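Local structure of silicatein alpha (6ZQ3) at residues Asp56-Pro60 against Tyr61-Gly65. The protein is a papain-family cysteine protease relative from the silica spicules of a marine sponge, probably acting there in the formation of the silica skeleton. Sequence-based numbering, arbitrary orientation.
Sequences DCSVP and YGNHG
Ser58 O accepts two backbone hydrogen bonds, from Tyr61 N at 3.1 Å and from Asn63 N at 3.2 Å, and the two donors reach it from opposite faces of its carbonyl plane. The Asn63 bond is the straighter (157° at the hydrogen) and lies only moderately off the plane, whereas Tyr61 N stands well above it. A third bond, Gly62 N to Val59 O at 3.1 Å, overlaps the Ser58-Tyr61 turn, and Val59 CA adds a CH···O contact to Asn63 O.

The same two residues, Ser58 and Asn63, also meet through their side chains. Ser58 OG sits between its own backbone N and carbonyl carbon (chi1 76°) and thereby faces Asn63 ND2, which donates to it at 2.6 Å, nearly in its own amide plane. OG in turn donates to Ile54 O, one turn back in helix 51-57, and accepts at 2.7 Å from a water that weakly accepts from Gly65 N. The other end of the amide, Asn63 OD1, takes a bond from Asn70 N, so both amide ends are used and its rotation is fixed.

The i to i+5 bond from Asn63 N to Ser58 O encloses that from Gly62 N to Val59 O; with Gly62 at positive phi (108°), a conformation that glycine adopts readily, this is a Schellman motif with Gly62 at C', and the i to i+3 Ser58-Tyr61 bond is additional. It leads from helix 51-57, in the helical half of the papain fold, into the loop before helix 71-80; Cys57, the last residue of helix 51-57, is disulfide-bonded to Cys99.

Tyr61 presents a ring edge to Ser58 CA, 4.0 Å from CD1, and to Cys57 O, 4.1 Å from CE1. Its side chain also packs on Val73 and Ala80 of helix 71-80, while Val59 CG2 approaches Gly65 N at 4.0 Å.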
loop_
_atom_site.group_PDB
_atom_site.type_symbol
_atom_site.label_atom_id
_atom_site.label_comp_id
_atom_site.label_asym_id
_atom_site.label_seq_id
_atom_site.Cartn_x
_atom_site.Cartn_y
_atom_site.Cartn_z
ATOM N N ASP A 56 -3.285 -12.051 -10.348
ATOM C CA ASP A 56 -3.555 -12.852 -11.527
ATOM C C ASP A 56 -3.189 -12.189 -12.858
ATOM O O ASP A 56 -2.736 -12.893 -13.766
ATOM C CB ASP A 56 -5.027 -13.266 -11.577
ATOM C CG ASP A 56 -5.414 -14.119 -10.417
ATOM O OD1 ASP A 56 -4.496 -14.654 -9.751
ATOM O OD2 ASP A 56 -6.628 -14.253 -10.160
ATOM N N CYS A 57 -3.381 -10.876 -12.999
ATOM C CA CYS A 57 -3.434 -10.273 -14.361
ATOM C C CYS A 57 -2.306 -9.321 -14.733
ATOM O O CYS A 57 -2.231 -8.891 -15.875
ATOM C CB CYS A 57 -4.762 -9.546 -14.576
ATOM S SG CYS A 57 -6.212 -10.450 -13.983
ATOM N N SER A 58 -1.426 -8.988 -13.800
ATOM C CA SER A 58 -0.373 -8.036 -14.107
ATOM C C SER A 58 0.973 -8.683 -14.443
ATOM O O SER A 58 1.987 -7.997 -14.455
ATOM C CB SER A 58 -0.211 -7.035 -12.951
ATOM O OG SER A 58 0.473 -7.608 -11.854
ATOM N N VAL A 59 0.998 -9.982 -14.735
ATOM C CA VAL A 59 2.269 -10.653 -15.105
ATOM C C VAL A 59 2.892 -10.048 -16.364
ATOM O O VAL A 59 4.108 -9.867 -16.410
ATOM C CB VAL A 59 2.131 -12.192 -15.242
ATOM C CG1 VAL A 59 3.375 -12.808 -15.864
ATOM C CG2 VAL A 59 1.922 -12.798 -13.875
ATOM N N PRO A 60 2.063 -9.718 -17.372
ATOM C CA PRO A 60 2.581 -9.100 -18.583
ATOM C C PRO A 60 3.008 -7.649 -18.435
ATOM O O PRO A 60 3.658 -7.122 -19.353
ATOM C CB PRO A 60 1.417 -9.196 -19.567
ATOM C CG PRO A 60 0.536 -10.271 -19.020
ATOM C CD PRO A 60 0.646 -10.097 -17.537
ATOM N N TYR A 61 2.672 -7.001 -17.315
ATOM C CA TYR A 61 3.161 -5.631 -17.083
ATOM C C TYR A 61 4.430 -5.671 -16.269
ATOM O O TYR A 61 5.029 -4.641 -16.024
ATOM C CB TYR A 61 2.087 -4.744 -16.462
ATOM C CG TYR A 61 0.885 -4.679 -17.352
ATOM C CD1 TYR A 61 -0.058 -5.696 -17.339
ATOM C CD2 TYR A 61 0.713 -3.639 -18.262
ATOM C CE1 TYR A 61 -1.154 -5.672 -18.182
ATOM C CE2 TYR A 61 -0.390 -3.604 -19.120
ATOM C CZ TYR A 61 -1.321 -4.623 -19.063
ATOM O OH TYR A 61 -2.431 -4.621 -19.872
ATOM N N GLY A 62 4.857 -6.874 -15.889
ATOM C CA GLY A 62 6.165 -7.063 -15.285
ATOM C C GLY A 62 6.146 -7.372 -13.806
ATOM O O GLY A 62 7.176 -7.288 -13.171
ATOM N N ASN A 63 4.982 -7.725 -13.258
ATOM C CA ASN A 63 4.901 -8.295 -11.916
ATOM C C ASN A 63 5.102 -9.844 -11.937
ATOM O O ASN A 63 5.032 -10.464 -12.999
ATOM C CB ASN A 63 3.547 -7.952 -11.292
ATOM C CG ASN A 63 3.425 -6.484 -10.921
ATOM O OD1 ASN A 63 4.424 -5.813 -10.685
ATOM N ND2 ASN A 63 2.184 -5.977 -10.854
ATOM N N HIS A 64 5.345 -10.441 -10.765
ATOM C CA HIS A 64 5.634 -11.869 -10.632
ATOM C C HIS A 64 4.554 -12.629 -9.835
ATOM O O HIS A 64 4.851 -13.444 -8.987
ATOM C CB HIS A 64 6.982 -12.071 -9.934
ATOM C CG HIS A 64 8.108 -11.283 -10.528
ATOM N ND1 HIS A 64 9.238 -11.881 -11.045
ATOM C CD2 HIS A 64 8.291 -9.950 -10.666
ATOM C CE1 HIS A 64 10.064 -10.950 -11.485
ATOM N NE2 HIS A 64 9.511 -9.768 -11.270
ATOM N N GLY A 65 3.293 -12.353 -10.092
ATOM C CA GLY A 65 2.250 -12.998 -9.328
ATOM C C GLY A 65 2.557 -12.940 -7.843
ATOM O O GLY A 65 2.768 -11.861 -7.298
HETATM O O HOH W 1 1.131 -10.088 -11.047
#